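Local coordinates for thioredoxin-like protein (Klebsiella pneumoniae subsp. pneumoniae MGH 78578, PDB 3TY1), which is a putative aldose 1-epimerase with a supersandwich fold and probably binds carbohydrate, at the interface of chains A and B. Coordinates in Å, arbitrary orientation; residue numbers count along the deposited sequence, not the author numbering. Chains: chain A/B, Hypothetical aldose 1-epimerase.

The interface of chains A and B. Residues chain A 83, 110, 257-258, 301, 303, 309-310; chain B 170-171.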
loop_
_atom_site.group_PDB
_atom_site.type_symbol
_atom_site.label_atom_id
_atom_site.label_comp_id
_atom_site.label_asym_id
_atom_site.label_seq_id
_atom_site.Cartn_x
_atom_site.Cartn_y
_atom_site.Cartn_z
ATOM N N TRP A 83 -3.246 -22.960 -13.284
ATOM C CA TRP A 83 -4.703 -22.958 -13.095
ATOM C C TRP A 83 -5.272 -21.592 -13.398
ATOM O O TRP A 83 -4.532 -20.633 -13.562
ATOM C CB TRP A 83 -5.049 -23.380 -11.664
ATOM C CG TRP A 83 -4.548 -22.429 -10.554
ATOM C CD1 TRP A 83 -3.271 -22.176 -10.206
ATOM C CD2 TRP A 83 -5.377 -21.684 -9.635
ATOM N NE1 TRP A 83 -3.234 -21.283 -9.154
ATOM C CE2 TRP A 83 -4.519 -20.965 -8.790
ATOM C CE3 TRP A 83 -6.776 -21.546 -9.475
ATOM C CZ2 TRP A 83 -5.000 -20.100 -7.767
ATOM C CZ3 TRP A 83 -7.262 -20.696 -8.485
ATOM C CH2 TRP A 83 -6.373 -19.988 -7.627
ATOM N N PHE A 110 -3.846 -14.140 -5.596
ATOM C CA PHE A 110 -3.503 -15.554 -5.816
ATOM C C PHE A 110 -3.979 -16.131 -7.118
ATOM O O PHE A 110 -5.192 -16.343 -7.335
ATOM C CB PHE A 110 -3.971 -16.420 -4.619
ATOM C CG PHE A 110 -3.612 -17.898 -4.733
ATOM C CD1 PHE A 110 -2.372 -18.305 -5.180
ATOM C CD2 PHE A 110 -4.486 -18.870 -4.280
ATOM C CE1 PHE A 110 -2.020 -19.674 -5.245
ATOM C CE2 PHE A 110 -4.148 -20.208 -4.343
ATOM C CZ PHE A 110 -2.915 -20.606 -4.823
ATOM N N ASP A 257 -15.840 -26.617 -2.053
ATOM C CA ASP A 257 -14.827 -25.781 -1.429
ATOM C C ASP A 257 -13.451 -26.451 -1.537
ATOM O O ASP A 257 -12.805 -26.351 -2.566
ATOM C CB ASP A 257 -15.152 -25.384 0.028
ATOM C CG ASP A 257 -14.133 -24.350 0.588
ATOM O OD1 ASP A 257 -13.743 -23.409 -0.144
ATOM O OD2 ASP A 257 -13.727 -24.454 1.744
ATOM N N GLU A 258 -13.012 -27.138 -0.489
ATOM C CA GLU A 258 -11.733 -27.835 -0.505
ATOM C C GLU A 258 -11.659 -28.924 0.545
ATOM O O GLU A 258 -12.386 -28.894 1.564
ATOM C CB GLU A 258 -10.579 -26.846 -0.258
ATOM C CG GLU A 258 -10.584 -26.201 1.122
ATOM C CD GLU A 258 -9.488 -25.186 1.327
ATOM O OE1 GLU A 258 -9.252 -24.360 0.413
ATOM O OE2 GLU A 258 -8.892 -25.180 2.427
ATOM N N TRP A 301 -3.793 -30.263 -1.249
ATOM C CA TRP A 301 -4.913 -29.344 -1.259
ATOM C C TRP A 301 -5.774 -29.779 -2.439
ATOM O O TRP A 301 -5.316 -29.712 -3.560
ATOM C CB TRP A 301 -4.383 -27.884 -1.423
ATOM C CG TRP A 301 -5.401 -26.840 -1.648
ATOM C CD1 TRP A 301 -6.564 -26.663 -0.954
ATOM C CD2 TRP A 301 -5.356 -25.795 -2.635
ATOM N NE1 TRP A 301 -7.247 -25.575 -1.454
ATOM C CE2 TRP A 301 -6.515 -25.007 -2.459
ATOM C CE3 TRP A 301 -4.424 -25.422 -3.620
ATOM C CZ2 TRP A 301 -6.808 -23.903 -3.286
ATOM C CZ3 TRP A 301 -4.685 -24.293 -4.406
ATOM C CH2 TRP A 301 -5.881 -23.554 -4.227
ATOM N N ASN A 303 -8.867 -28.819 -4.248
ATOM C CA ASN A 303 -9.817 -27.709 -4.405
ATOM C C ASN A 303 -10.617 -27.970 -5.669
ATOM O O ASN A 303 -10.519 -27.215 -6.647
ATOM C CB ASN A 303 -9.050 -26.373 -4.414
ATOM C CG ASN A 303 -9.945 -25.167 -4.105
ATOM O OD1 ASN A 303 -9.960 -24.688 -2.990
ATOM N ND2 ASN A 303 -10.724 -24.710 -5.089
ATOM N N GLN A 309 -14.849 -20.930 -9.753
ATOM C CA GLN A 309 -14.471 -20.759 -8.346
ATOM C C GLN A 309 -13.021 -21.133 -8.101
ATOM O O GLN A 309 -12.353 -20.499 -7.312
ATOM C CB GLN A 309 -15.354 -21.571 -7.428
ATOM C CG GLN A 309 -15.102 -21.374 -5.928
ATOM C CD GLN A 309 -15.692 -20.059 -5.361
ATOM O OE1 GLN A 309 -16.204 -19.220 -6.100
ATOM N NE2 GLN A 309 -15.594 -19.894 -4.046
ATOM N N GLY A 310 -12.549 -22.184 -8.781
ATOM C CA GLY A 310 -11.193 -22.717 -8.599
ATOM C C GLY A 310 -11.247 -24.230 -8.661
ATOM O O GLY A 310 -11.858 -24.869 -7.803
ATOM N N PHE B 170 -9.888 -14.564 -4.746
ATOM C CA PHE B 170 -10.020 -16.014 -4.727
ATOM C C PHE B 170 -10.775 -16.399 -3.454
ATOM O O PHE B 170 -10.512 -15.852 -2.382
ATOM C CB PHE B 170 -8.660 -16.696 -4.774
ATOM C CG PHE B 170 -8.704 -18.193 -4.725
ATOM C CD1 PHE B 170 -9.440 -18.917 -5.661
ATOM C CD2 PHE B 170 -7.981 -18.889 -3.753
ATOM C CE1 PHE B 170 -9.490 -20.300 -5.594
ATOM C CE2 PHE B 170 -8.011 -20.282 -3.701
ATOM C CZ PHE B 170 -8.742 -20.980 -4.622
ATOM N N LYS B 171 -11.748 -17.286 -3.627
ATOM C CA LYS B 171 -12.617 -17.808 -2.550
ATOM C C LYS B 171 -13.659 -16.846 -2.019
ATOM O O LYS B 171 -14.505 -17.262 -1.233
ATOM C CB LYS B 171 -11.804 -18.462 -1.404
ATOM C CG LYS B 171 -11.323 -19.848 -1.851
ATOM C CD LYS B 171 -10.595 -20.608 -0.819
ATOM C CE LYS B 171 -10.242 -21.983 -1.334
ATOM N NZ LYS B 171 -11.244 -23.065 -1.153
HETATM O O HOH W 1 -12.774 -18.138 -6.089
HETATM O O HOH W 2 -16.779 -17.595 -2.636
HETATM O O HOH W 3 -12.859 -23.369 -3.590
#
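B:Phe170 and B:Lys171 push into a pocket of chain A, whose aromatic wall and acidic floor each receive one of the two side chains. The protein is a putative aldose 1-epimerase of the supersandwich fold, from the DUF4432 family. The two residues sit in the turn between strands 159-169 and 173-183 of chain B. The ring of B:Phe170 stands among three aromatic groups. A:Trp83 directs the CZ3-CH2 edge of its indole at one face, with the planes turned by 69° and A:Trp83 CZ3 3.7 Å from B:Phe170 CE1. A:Phe110 lies alongside, pointing the same way, and its CD2 is 3.5 Å from B:Phe170 CD2. A:Trp301 reaches toward the ring tip to tip, with B:Phe170 CZ at the edge of the indole, in its plane, nearest CZ2. The opposite face of B:Phe170 is covered by its neighbour, B:Lys171 CG. From there the lysine chain runs extended and bends only at its end (chi4 -88°), which turns the ammonium NZ into a ring of oxygens. B:Lys171 NZ forms salt bridges with A:Asp257 OD1 at 2.7 Å and A:Glu258 OE1 at 2.8 Å. It approaches the aspartate oxygen from above the carboxylate plane. The side-chain amide oxygen OD1 of A:Asn303 accepts a hydrogen bond from NZ in its carbonyl plane, with a C=O...N angle of 148°. Water 3 also bonds to NZ. A:Trp301 NE1 donates to A:Glu258 OE1 from the carboxylate face opposite NZ, which helps position this oxygen. A:Asn303 is steadied by its ND2, which donates to A:Gly310 O at 2.9 Å. Water 1 links B:Lys171 N to A:Gln309 O, and water 2 links B:Lys171 O to A:Gln309 NE2. The contact may or may not persist in solution.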